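PDB 5M6G: beta-glucosidase, which probably hydrolyses terminal, non-reducing beta-D-glucosyl residues and releases beta-D-glucose, as a two-domain enzyme of glycoside hydrolase family 3. Local coordinates for residues T141-H145 with S445-T449; A151-L157 with Q407-S412; A164-E168 with T395-H401; D439-N443 with S455-T460; G499-Y503 with G541-D545. All coordinates share one frame. Numbering follows the deposited sequence.

Overall arrangement
Starting from the N terminus, the chain first builds the TIM-barrel-type domain, whose residues 141-145, 151-157 and 164-168 supply one side of interactions 1, 2 and 3. Helix 399-412 and the turn before it return to helix 155-170 and the end of helix 146-152, so interaction 3 closes a loop nested within interaction 2, and both nest within interaction 1. Interaction 1 closes only at 445-449, in the C-terminal domain, and thus spans both domains. Its segments alternate with those of interaction 4, which ties helix 441-445 to the following loop. Interaction 5 comes last, joining loops after strands 493-499 and 534-539; P502 packs against interactions 1 and 4.

Interaction 1: T141-H145 with S445-T449; sequences TIYPH and SGGWT. With SOR (sorbitol), chain L.
This contact joins the two domains of the family 3 glycoside hydrolase beside the sorbitol pocket: the loop 141-145 of the TIM-barrel-type domain meets the loop that leaves helix 441-445 in the C-terminal domain. Residues 141-145 run extended, and I142 and S445 are the nearest CA pair, at 7.2 Å. H145 is the N-cap of helix 146-152. Its m rotamer (chi1 -88°, chi2 -60°) carries the imidazole to the 445-449 backbone, where NE2 donates to G447 O (2.8 Å) and CD2 lies 3.2 Å from S445 O. The H145 ring also stacks with that of H132. I142, with chi1 and chi2 both m, sets CG2 4.0 Å from S445 OG and CG1 4.3 Å from T449 CG2 (S445 and T449 also chi1 m); the S445 hydroxyl is hydrogen-bonded to I441 O. G446 leaves the helix with positive phi (71°), G447 is extended, and W448 takes left-handed angles (57/48). W448 CB remains 4.3 Å from H145 CE1, but with chi1 m and chi2 104° the indole swings away from the 141-145 loop into the pocket, and its NE1 is held by E195. The ring meets the ligand edge-on, with W448 CH2 3.5 Å from sorbitol C4.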
# COMPACT_ATOMS: atom_id res chain seq x y z
N THR A 141 -9.24 9.82 4.77
CA THR A 141 -9.81 9.31 3.53
C THR A 141 -9.18 7.97 3.17
O THR A 141 -7.96 7.83 3.19
CB THR A 141 -9.56 10.30 2.40
OG1 THR A 141 -9.93 11.62 2.82
CG2 THR A 141 -10.35 9.92 1.16
N ILE A 142 -10.01 6.98 2.83
CA ILE A 142 -9.51 5.66 2.44
C ILE A 142 -9.78 5.47 0.95
O ILE A 142 -10.93 5.36 0.51
CB ILE A 142 -10.14 4.54 3.27
CG1 ILE A 142 -9.87 4.76 4.78
CG2 ILE A 142 -9.61 3.17 2.80
CD1 ILE A 142 -8.39 4.81 5.15
N TYR A 143 -8.70 5.42 0.17
CA TYR A 143 -8.74 5.31 -1.28
C TYR A 143 -8.82 3.85 -1.69
O TYR A 143 -8.52 2.95 -0.89
CB TYR A 143 -7.51 5.99 -1.89
CG TYR A 143 -7.52 7.49 -1.64
CD1 TYR A 143 -8.27 8.35 -2.45
CD2 TYR A 143 -6.83 8.04 -0.57
CE1 TYR A 143 -8.31 9.72 -2.20
CE2 TYR A 143 -6.85 9.40 -0.32
CZ TYR A 143 -7.60 10.23 -1.13
OH TYR A 143 -7.63 11.58 -0.88
N PRO A 144 -9.27 3.56 -2.92
CA PRO A 144 -9.21 2.18 -3.41
C PRO A 144 -7.79 1.64 -3.30
O PRO A 144 -6.81 2.37 -3.47
CB PRO A 144 -9.66 2.30 -4.87
CG PRO A 144 -10.55 3.52 -4.88
CD PRO A 144 -9.89 4.47 -3.90
N HIS A 145 -7.69 0.35 -2.99
CA HIS A 145 -6.37 -0.27 -3.03
C HIS A 145 -5.83 -0.29 -4.46
O HIS A 145 -6.55 -0.08 -5.44
CB HIS A 145 -6.41 -1.68 -2.43
CG HIS A 145 -6.21 -1.72 -0.95
ND1 HIS A 145 -5.06 -1.24 -0.33
CD2 HIS A 145 -7.00 -2.17 0.05
CE1 HIS A 145 -5.16 -1.42 0.97
NE2 HIS A 145 -6.33 -1.98 1.23
N SER A 445 -13.07 -1.83 2.56
CA SER A 445 -11.74 -1.23 2.62
C SER A 445 -10.64 -2.26 2.55
O SER A 445 -9.56 -1.97 2.02
CB SER A 445 -11.61 -0.40 3.90
OG SER A 445 -12.54 0.66 3.88
N GLY A 446 -10.87 -3.46 3.09
CA GLY A 446 -9.84 -4.49 3.06
C GLY A 446 -8.68 -4.17 3.99
O GLY A 446 -8.77 -3.34 4.90
N GLY A 447 -7.56 -4.86 3.75
CA GLY A 447 -6.41 -4.77 4.63
C GLY A 447 -5.84 -3.37 4.73
O GLY A 447 -6.14 -2.48 3.94
N TRP A 448 -4.99 -3.19 5.74
CA TRP A 448 -4.31 -1.91 5.96
C TRP A 448 -5.32 -0.78 6.12
O TRP A 448 -5.24 0.25 5.46
CB TRP A 448 -3.34 -1.61 4.82
CG TRP A 448 -2.18 -2.57 4.69
CD1 TRP A 448 -2.04 -3.56 3.76
CD2 TRP A 448 -1.00 -2.59 5.49
NE1 TRP A 448 -0.84 -4.21 3.94
CE2 TRP A 448 -0.18 -3.64 5.00
CE3 TRP A 448 -0.55 -1.84 6.59
CZ2 TRP A 448 1.06 -3.95 5.57
CZ3 TRP A 448 0.69 -2.15 7.14
CH2 TRP A 448 1.47 -3.20 6.63
N THR A 449 -6.33 -1.00 6.96
CA THR A 449 -7.34 0.02 7.20
C THR A 449 -7.56 0.06 8.71
O THR A 449 -8.13 -0.87 9.27
CB THR A 449 -8.64 -0.28 6.44
OG1 THR A 449 -8.34 -0.51 5.05
CG2 THR A 449 -9.59 0.91 6.57
C1 SOR L . 5.57 -3.56 3.95
C2 SOR L . 5.16 -2.66 5.11
C3 SOR L . 5.51 -3.36 6.42
C4 SOR L . 4.82 -2.69 7.60
C5 SOR L . 4.67 -3.62 8.81
C6 SOR L . 3.66 -2.98 9.77
O1 SOR L . 4.82 -3.25 2.80
O2 SOR L . 5.84 -1.42 5.01
O3 SOR L . 6.91 -3.30 6.59
O4 SOR L . 5.54 -1.53 7.98
O5 SOR L . 4.23 -4.92 8.43
O6 SOR L . 3.18 -3.94 10.68

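Interaction 2: A151-L157 with Q407-S412; sequences ATGNPDL and QAVRES
E411 buries the most surface here, followed by L157 and T152. The segment 407-412 is helical, while 151-157 carries the end of one helix, a break, and the start of the next; CA atoms come closest at T152-S412 (4.6 Å) and L157-A408 (7.2 Å). E411 is built m, t, with chi3 33°, which brings OE1 to N154 ND2 in a straight 2.8 Å hydrogen bond. A water bridges the same OE1 to T152 O, at 2.8 Å from each, and E411 OE2 accepts from Q407 NE2 (2.6 Å) one turn back. The break between helices 146-152 and 155-170 of the TIM-barrel-type domain fits against helix 399-412. G153 turns it with positive phi (56°), and N154 (chi1 t) is the N-cap, its OD1 accepting from L157 N (3.0 Å). T152, chi1 p, forms an ST turn as OG1 accepts from N154 N (3.1 Å); the hydroxyl is also hydrogen-bonded to L149 O. T152 CG2 sits 3.5 Å from S412 N, and T152 CA makes a CH...O contact of 3.4 Å with E411 O. L157 (t, p) lays CD2 on A408, 3.7 Å from CA and 3.9 Å from CB.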
# COMPACT_ATOMS: atom_id res chain seq x y z
N ALA A 151 -6.86 -0.81 -12.31
CA ALA A 151 -8.01 -1.00 -13.19
C ALA A 151 -8.52 0.32 -13.77
O ALA A 151 -9.11 0.30 -14.85
CB ALA A 151 -9.14 -1.70 -12.42
N THR A 152 -8.27 1.45 -13.11
CA THR A 152 -8.72 2.72 -13.68
C THR A 152 -7.97 3.07 -14.96
O THR A 152 -8.50 3.84 -15.77
CB THR A 152 -8.52 3.89 -12.70
OG1 THR A 152 -7.11 4.16 -12.59
CG2 THR A 152 -9.10 3.56 -11.34
N GLY A 153 -6.76 2.54 -15.14
CA GLY A 153 -5.90 2.96 -16.23
C GLY A 153 -5.62 4.44 -16.28
O GLY A 153 -5.34 4.98 -17.35
N ASN A 154 -5.65 5.12 -15.12
CA ASN A 154 -5.61 6.58 -15.05
C ASN A 154 -4.46 7.02 -14.14
O ASN A 154 -4.66 7.23 -12.93
CB ASN A 154 -6.95 7.12 -14.55
CG ASN A 154 -7.04 8.62 -14.60
OD1 ASN A 154 -6.03 9.31 -14.78
ND2 ASN A 154 -8.26 9.14 -14.43
N PRO A 155 -3.24 7.19 -14.68
CA PRO A 155 -2.11 7.60 -13.83
C PRO A 155 -2.26 8.98 -13.24
O PRO A 155 -1.74 9.25 -12.14
CB PRO A 155 -0.90 7.54 -14.79
CG PRO A 155 -1.36 6.72 -15.96
CD PRO A 155 -2.84 6.90 -16.07
N ASP A 156 -2.92 9.90 -13.94
CA ASP A 156 -3.10 11.23 -13.39
C ASP A 156 -3.94 11.19 -12.12
O ASP A 156 -3.65 11.88 -11.14
CB ASP A 156 -3.72 12.14 -14.44
CG ASP A 156 -3.64 13.59 -14.06
OD1 ASP A 156 -2.51 14.14 -14.09
OD2 ASP A 156 -4.68 14.18 -13.72
N LEU A 157 -4.98 10.35 -12.12
CA LEU A 157 -5.81 10.17 -10.93
C LEU A 157 -4.99 9.61 -9.77
O LEU A 157 -5.16 10.03 -8.63
CB LEU A 157 -6.96 9.22 -11.26
CG LEU A 157 -7.87 8.82 -10.10
CD1 LEU A 157 -8.73 10.01 -9.70
CD2 LEU A 157 -8.74 7.61 -10.51
N GLN A 407 -14.23 9.35 -7.10
CA GLN A 407 -13.94 9.26 -8.52
C GLN A 407 -13.06 8.05 -8.81
O GLN A 407 -13.24 7.37 -9.83
CB GLN A 407 -13.30 10.57 -9.01
CG GLN A 407 -12.98 10.60 -10.51
CD GLN A 407 -14.23 10.53 -11.39
OE1 GLN A 407 -15.32 10.93 -10.97
NE2 GLN A 407 -14.07 10.04 -12.62
N ALA A 408 -12.14 7.73 -7.90
CA ALA A 408 -11.31 6.54 -8.07
C ALA A 408 -12.13 5.27 -7.93
O ALA A 408 -11.93 4.30 -8.66
CB ALA A 408 -10.15 6.55 -7.08
N VAL A 409 -13.08 5.25 -6.97
CA VAL A 409 -13.99 4.12 -6.87
C VAL A 409 -14.71 3.89 -8.20
O VAL A 409 -14.70 2.78 -8.74
CB VAL A 409 -15.00 4.33 -5.72
CG1 VAL A 409 -16.05 3.21 -5.73
CG2 VAL A 409 -14.28 4.42 -4.38
N ARG A 410 -15.31 4.95 -8.74
CA ARG A 410 -16.02 4.87 -10.02
C ARG A 410 -15.15 4.25 -11.10
O ARG A 410 -15.53 3.26 -11.74
CB ARG A 410 -16.45 6.27 -10.49
CG ARG A 410 -17.61 6.88 -9.79
CD ARG A 410 -17.72 8.34 -10.18
NE ARG A 410 -18.53 9.08 -9.22
CZ ARG A 410 -18.27 10.32 -8.83
NH1 ARG A 410 -17.22 10.97 -9.32
NH2 ARG A 410 -19.06 10.91 -7.95
N GLU A 411 -13.98 4.83 -11.32
CA GLU A 411 -13.14 4.42 -12.43
C GLU A 411 -12.53 3.04 -12.22
O GLU A 411 -12.12 2.40 -13.20
CB GLU A 411 -12.06 5.47 -12.68
CG GLU A 411 -12.63 6.82 -13.12
CD GLU A 411 -11.55 7.84 -13.49
OE1 GLU A 411 -10.49 7.44 -14.02
OE2 GLU A 411 -11.78 9.05 -13.25
N SER A 412 -12.46 2.56 -10.98
CA SER A 412 -11.86 1.26 -10.71
C SER A 412 -12.82 0.10 -11.00
O SER A 412 -12.36 -1.04 -11.14
CB SER A 412 -11.38 1.18 -9.26
OG SER A 412 -12.47 1.13 -8.35
O HOH W 1 -10.70 5.48 -16.02

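Interaction 3: A164-E168 with T395-H401; sequences ATAEE and TVGSAEH. With MG (magnesium ion), chain E.
A magnesium site sits at this junction, fed by one ligand from each segment. E167 OE1 binds the ion at 1.9 Å and H401 NE2 at 2.2 Å, and four waters at 1.9 to 2.3 Å bring the coordination to six. Residues 164-168 are helical; T395 to S398 form a type II beta turn with G397 at positive phi (68°), and S398 is the N-cap of helix 399-412, its OG accepting a weak bond from H401 N (3.5 Å). The nearest CA pairs are E168-V396 (5.0 Å) and A164-H401 (6.4 Å). H401 takes an m rotamer with chi2 near 180°, so that NE2 faces the metal and ND1 donates to E168 OE2 (2.7 Å). E168 (m, t, chi3 7°) reaches across although its CA-to-CB bond points sideways. Its OE2 also accepts from G397 N (3.1 Å) and from the hydroxyl of T141, while OE1 takes a weak bond from G397 N (3.4 Å). A164 CB lies over the imidazole face, 3.7 Å from the H401 ring centroid, as a CH-pi contact. A histidine held by a carboxylate on ND1 and a cation on NE2 is a familiar metal-site arrangement.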
# COMPACT_ATOMS: atom_id res chain seq x y z
N ALA A 164 -3.14 14.05 -2.40
CA ALA A 164 -4.10 14.18 -1.32
C ALA A 164 -3.68 13.36 -0.11
O ALA A 164 -3.81 13.82 1.04
CB ALA A 164 -5.50 13.78 -1.79
N THR A 165 -3.18 12.14 -0.35
CA THR A 165 -2.63 11.33 0.74
C THR A 165 -1.51 12.08 1.45
O THR A 165 -1.47 12.13 2.69
CB THR A 165 -2.12 10.00 0.18
OG1 THR A 165 -3.22 9.26 -0.35
CG2 THR A 165 -1.45 9.18 1.26
N ALA A 166 -0.61 12.69 0.69
CA ALA A 166 0.52 13.38 1.29
C ALA A 166 0.05 14.52 2.20
O ALA A 166 0.61 14.73 3.28
CB ALA A 166 1.46 13.90 0.20
N GLU A 167 -1.00 15.24 1.78
CA GLU A 167 -1.54 16.28 2.64
C GLU A 167 -2.03 15.72 3.96
O GLU A 167 -1.77 16.31 5.02
CB GLU A 167 -2.68 17.01 1.93
CG GLU A 167 -2.24 18.10 1.00
CD GLU A 167 -3.41 18.87 0.45
OE1 GLU A 167 -4.43 18.22 0.12
OE2 GLU A 167 -3.33 20.11 0.39
N GLU A 168 -2.74 14.59 3.93
CA GLU A 168 -3.31 14.06 5.16
C GLU A 168 -2.22 13.49 6.06
O GLU A 168 -2.35 13.54 7.29
CB GLU A 168 -4.40 13.02 4.85
CG GLU A 168 -5.50 13.64 4.01
CD GLU A 168 -6.81 12.86 4.05
OE1 GLU A 168 -6.92 11.89 4.83
OE2 GLU A 168 -7.72 13.23 3.30
N THR A 395 -7.77 19.14 6.12
CA THR A 395 -7.90 18.37 4.89
C THR A 395 -8.17 16.90 5.14
O THR A 395 -8.56 16.20 4.21
CB THR A 395 -6.64 18.48 4.01
OG1 THR A 395 -5.58 17.72 4.58
CG2 THR A 395 -6.21 19.93 3.86
N VAL A 396 -7.96 16.43 6.37
CA VAL A 396 -8.00 15.00 6.66
C VAL A 396 -9.44 14.52 6.60
O VAL A 396 -10.28 14.94 7.40
CB VAL A 396 -7.37 14.69 8.03
CG1 VAL A 396 -7.50 13.19 8.34
CG2 VAL A 396 -5.90 15.14 8.07
N GLY A 397 -9.74 13.63 5.65
CA GLY A 397 -11.11 13.23 5.43
C GLY A 397 -12.01 14.30 4.87
O GLY A 397 -13.24 14.15 4.90
N SER A 398 -11.44 15.38 4.34
CA SER A 398 -12.22 16.49 3.82
C SER A 398 -13.09 16.06 2.64
O SER A 398 -12.82 15.06 1.97
CB SER A 398 -11.29 17.61 3.37
OG SER A 398 -10.47 17.14 2.31
N ALA A 399 -14.12 16.87 2.36
CA ALA A 399 -15.04 16.55 1.28
C ALA A 399 -14.32 16.49 -0.07
O ALA A 399 -14.63 15.62 -0.89
CB ALA A 399 -16.18 17.58 1.23
N GLU A 400 -13.36 17.38 -0.31
CA GLU A 400 -12.66 17.37 -1.59
C GLU A 400 -11.85 16.09 -1.77
O GLU A 400 -11.80 15.53 -2.88
CB GLU A 400 -11.75 18.59 -1.73
CG GLU A 400 -12.39 19.93 -1.45
CD GLU A 400 -12.26 20.36 0.00
OE1 GLU A 400 -11.33 21.16 0.30
OE2 GLU A 400 -13.07 19.94 0.85
N HIS A 401 -11.22 15.61 -0.71
CA HIS A 401 -10.47 14.36 -0.81
C HIS A 401 -11.40 13.16 -0.97
O HIS A 401 -11.07 12.20 -1.69
CB HIS A 401 -9.58 14.21 0.41
CG HIS A 401 -8.43 15.16 0.40
ND1 HIS A 401 -7.47 15.19 1.39
CD2 HIS A 401 -8.09 16.13 -0.48
CE1 HIS A 401 -6.59 16.13 1.12
NE2 HIS A 401 -6.93 16.70 -0.03
MG MG E . -6.09 18.54 -0.85
O HOH W 2 -5.20 20.29 -2.06
O HOH W 3 -7.09 19.77 0.27
O HOH W 4 -7.48 18.44 -2.44
O HOH W 5 -5.10 17.29 -2.41

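Interaction 4: D439-N443 with S455-T460; sequences DDIGN and SSGDIT
The N-terminal turn of helix 441-445 is capped from within by D440 and covered by the 455-460 loop. D440 (chi1 t, chi2 -68°) turns OD1 to accept from N443 N (2.8 Å), the capping bond, and from G457 N across the contact (2.8 Å, nearly straight). G457 O in turn accepts from G442 N (2.9 Å). S456 OG donates to N443 OD1 at a short 2.5 Å, while N443 ND2 is held by K436 O. A water lies 2.8 Å from G442 O and accepts from S455 N, also at 2.8 Å. CA atoms approach to 4.5 Å at G442-S456 and 5.3 Å at I441-D458. G442 CA makes a CH...O contact with S455 O (3.1 Å), where a side chain would clash. D458 centres an inverse gamma turn. I441 (m, m) packs CG2 against T460 CG2 (4.0 Å). The loop lies over the start of helix 441-445 and leads on to helix 465-472, with T460 OG1 tied to G139 N of the TIM-barrel-type domain.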
# COMPACT_ATOMS: atom_id res chain seq x y z
N ASP A 439 -22.71 -3.85 3.09
CA ASP A 439 -22.97 -2.82 4.09
C ASP A 439 -21.87 -2.87 5.15
O ASP A 439 -22.13 -3.00 6.35
CB ASP A 439 -24.35 -3.01 4.74
CG ASP A 439 -24.77 -1.83 5.60
OD1 ASP A 439 -24.40 -0.69 5.28
OD2 ASP A 439 -25.50 -2.05 6.60
N ASP A 440 -20.62 -2.75 4.73
CA ASP A 440 -19.52 -2.98 5.67
C ASP A 440 -18.32 -2.15 5.22
O ASP A 440 -17.64 -2.50 4.26
CB ASP A 440 -19.18 -4.46 5.75
CG ASP A 440 -18.36 -4.80 6.98
OD1 ASP A 440 -17.19 -4.39 7.06
OD2 ASP A 440 -18.89 -5.50 7.87
N ILE A 441 -18.08 -1.05 5.94
CA ILE A 441 -16.96 -0.16 5.63
C ILE A 441 -15.65 -0.94 5.65
O ILE A 441 -14.81 -0.80 4.75
CB ILE A 441 -16.92 1.01 6.63
CG1 ILE A 441 -18.16 1.89 6.46
CG2 ILE A 441 -15.63 1.79 6.49
CD1 ILE A 441 -18.16 2.68 5.17
N GLY A 442 -15.46 -1.77 6.67
CA GLY A 442 -14.19 -2.47 6.80
C GLY A 442 -13.97 -3.50 5.71
O GLY A 442 -12.87 -3.63 5.18
N ASN A 443 -15.02 -4.26 5.36
CA ASN A 443 -14.87 -5.23 4.28
C ASN A 443 -14.59 -4.53 2.95
O ASN A 443 -13.77 -5.00 2.15
CB ASN A 443 -16.11 -6.12 4.15
CG ASN A 443 -16.27 -7.08 5.32
OD1 ASN A 443 -15.35 -7.27 6.12
ND2 ASN A 443 -17.45 -7.71 5.41
N SER A 455 -10.40 -5.18 9.20
CA SER A 455 -11.42 -5.90 9.95
C SER A 455 -12.78 -5.53 9.40
O SER A 455 -12.93 -4.54 8.68
CB SER A 455 -11.36 -5.60 11.44
OG SER A 455 -11.63 -4.24 11.68
N SER A 456 -13.78 -6.32 9.76
CA SER A 456 -15.16 -6.07 9.37
C SER A 456 -15.82 -5.07 10.31
O SER A 456 -15.48 -4.98 11.49
CB SER A 456 -15.95 -7.38 9.35
OG SER A 456 -15.38 -8.30 8.44
N GLY A 457 -16.79 -4.33 9.79
CA GLY A 457 -17.58 -3.43 10.59
C GLY A 457 -17.33 -1.97 10.22
O GLY A 457 -16.62 -1.64 9.28
N ASP A 458 -17.94 -1.09 11.02
CA ASP A 458 -17.89 0.35 10.78
C ASP A 458 -16.64 0.93 11.44
O ASP A 458 -16.69 1.61 12.46
CB ASP A 458 -19.16 1.01 11.31
CG ASP A 458 -19.43 2.34 10.66
OD1 ASP A 458 -18.52 2.85 9.98
OD2 ASP A 458 -20.55 2.88 10.81
N ILE A 459 -15.50 0.66 10.81
CA ILE A 459 -14.21 0.94 11.45
C ILE A 459 -13.69 2.34 11.20
O ILE A 459 -12.73 2.76 11.87
CB ILE A 459 -13.16 -0.09 11.01
CG1 ILE A 459 -12.91 -0.00 9.50
CG2 ILE A 459 -13.61 -1.49 11.39
CD1 ILE A 459 -11.76 -0.96 9.02
N THR A 460 -14.25 3.07 10.24
CA THR A 460 -13.84 4.46 10.04
C THR A 460 -14.94 5.16 9.25
O THR A 460 -15.92 4.54 8.83
CB THR A 460 -12.49 4.57 9.31
OG1 THR A 460 -12.03 5.93 9.34
CG2 THR A 460 -12.60 4.09 7.86
O HOH W 6 -10.74 -3.43 7.01

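Interaction 5: G499-Y503 with G541-D545; sequences GETPY and GRPLD
Charge comes first: the E500 carboxylate forms a salt bridge with R542, OE2 accepting from NE (2.9 Å) and NH2 (3.0 Å). E500 is built m, t, with chi3 -74°; R542 leaves the backbone sideways with chi1 p and chi2 t, then bends at chi3 143° to bring its guanidinium back. G508 O and D188 O hold NH2 and NH1. R510 meets the Y503 ring in a cation-pi contact. The other oxygen, E500 OE1, accepts hydrogen bonds from G541 N (2.7 Å) and, three residues on, Y503 OH (2.6 Å). Both segments are loops that follow parallel neighbouring strands, 493-499 and 534-539, in the central sheet of the C-terminal domain; their touching parts run 136° apart, with G541 nearest E500 (CA-CA 7.3 Å) and L544 nearest G499 (7.9 Å). In packing, Y503 (chi1 p) sets OH 3.6 Å from G541 CA, where a CB would collide with it. L544 (m, t) places CD1 4.0 Å from G499 CA and CD2 4.0 Å from E500 CD.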
# COMPACT_ATOMS: atom_id res chain seq x y z
N GLY A 499 -17.64 -11.58 -1.82
CA GLY A 499 -16.20 -11.56 -2.00
C GLY A 499 -15.44 -11.81 -0.69
O GLY A 499 -15.89 -12.56 0.18
N GLU A 500 -14.29 -11.16 -0.57
CA GLU A 500 -13.38 -11.46 0.52
C GLU A 500 -13.60 -10.53 1.71
O GLU A 500 -14.15 -9.44 1.58
CB GLU A 500 -11.93 -11.33 0.06
CG GLU A 500 -11.62 -12.09 -1.22
CD GLU A 500 -10.13 -12.03 -1.56
OE1 GLU A 500 -9.66 -10.97 -2.01
OE2 GLU A 500 -9.45 -13.06 -1.34
N THR A 501 -13.15 -10.97 2.88
CA THR A 501 -12.98 -10.15 4.07
C THR A 501 -11.52 -9.70 4.16
O THR A 501 -10.65 -10.21 3.44
CB THR A 501 -13.40 -10.94 5.31
OG1 THR A 501 -12.65 -12.16 5.36
CG2 THR A 501 -14.91 -11.26 5.26
N PRO A 502 -11.22 -8.72 5.02
CA PRO A 502 -9.89 -8.07 4.95
C PRO A 502 -8.74 -8.97 5.37
O PRO A 502 -8.87 -9.82 6.26
CB PRO A 502 -10.03 -6.88 5.92
CG PRO A 502 -11.51 -6.58 5.95
CD PRO A 502 -12.16 -7.93 5.84
N TYR A 503 -7.59 -8.76 4.72
CA TYR A 503 -6.36 -9.47 5.06
C TYR A 503 -5.18 -8.62 4.60
O TYR A 503 -5.33 -7.68 3.82
CB TYR A 503 -6.31 -10.85 4.39
CG TYR A 503 -6.55 -10.77 2.90
CD1 TYR A 503 -5.52 -10.45 2.03
CD2 TYR A 503 -7.82 -10.98 2.38
CE1 TYR A 503 -5.73 -10.36 0.66
CE2 TYR A 503 -8.05 -10.90 1.02
CZ TYR A 503 -7.00 -10.58 0.16
OH TYR A 503 -7.23 -10.48 -1.19
N GLY A 541 -9.73 -8.58 -3.25
CA GLY A 541 -8.41 -8.08 -3.58
C GLY A 541 -7.79 -8.65 -4.84
O GLY A 541 -6.63 -8.35 -5.14
N ARG A 542 -8.54 -9.43 -5.62
CA ARG A 542 -7.96 -10.19 -6.71
C ARG A 542 -9.09 -10.85 -7.47
O ARG A 542 -10.22 -10.92 -6.96
CB ARG A 542 -7.02 -11.26 -6.16
CG ARG A 542 -7.69 -12.09 -5.07
CD ARG A 542 -6.71 -13.03 -4.39
NE ARG A 542 -7.02 -13.13 -2.97
CZ ARG A 542 -6.22 -13.67 -2.06
NH1 ARG A 542 -5.03 -14.18 -2.41
NH2 ARG A 542 -6.59 -13.67 -0.78
N PRO A 543 -8.85 -11.37 -8.68
CA PRO A 543 -9.84 -12.26 -9.30
C PRO A 543 -10.19 -13.40 -8.35
O PRO A 543 -9.35 -13.86 -7.57
CB PRO A 543 -9.13 -12.76 -10.56
CG PRO A 543 -8.11 -11.68 -10.87
CD PRO A 543 -7.64 -11.20 -9.51
N LEU A 544 -11.45 -13.83 -8.41
CA LEU A 544 -11.93 -14.99 -7.67
C LEU A 544 -12.40 -16.04 -8.66
O LEU A 544 -12.79 -15.72 -9.78
CB LEU A 544 -13.07 -14.62 -6.71
CG LEU A 544 -12.75 -13.60 -5.62
CD1 LEU A 544 -13.99 -13.39 -4.73
CD2 LEU A 544 -11.53 -14.01 -4.79
N ASP A 545 -12.36 -17.30 -8.23
CA ASP A 545 -12.65 -18.44 -9.10
C ASP A 545 -14.17 -18.60 -9.22
O ASP A 545 -14.81 -19.20 -8.35
CB ASP A 545 -11.99 -19.68 -8.55
CG ASP A 545 -11.96 -20.83 -9.54
OD1 ASP A 545 -12.37 -20.65 -10.71
OD2 ASP A 545 -11.51 -21.92 -9.13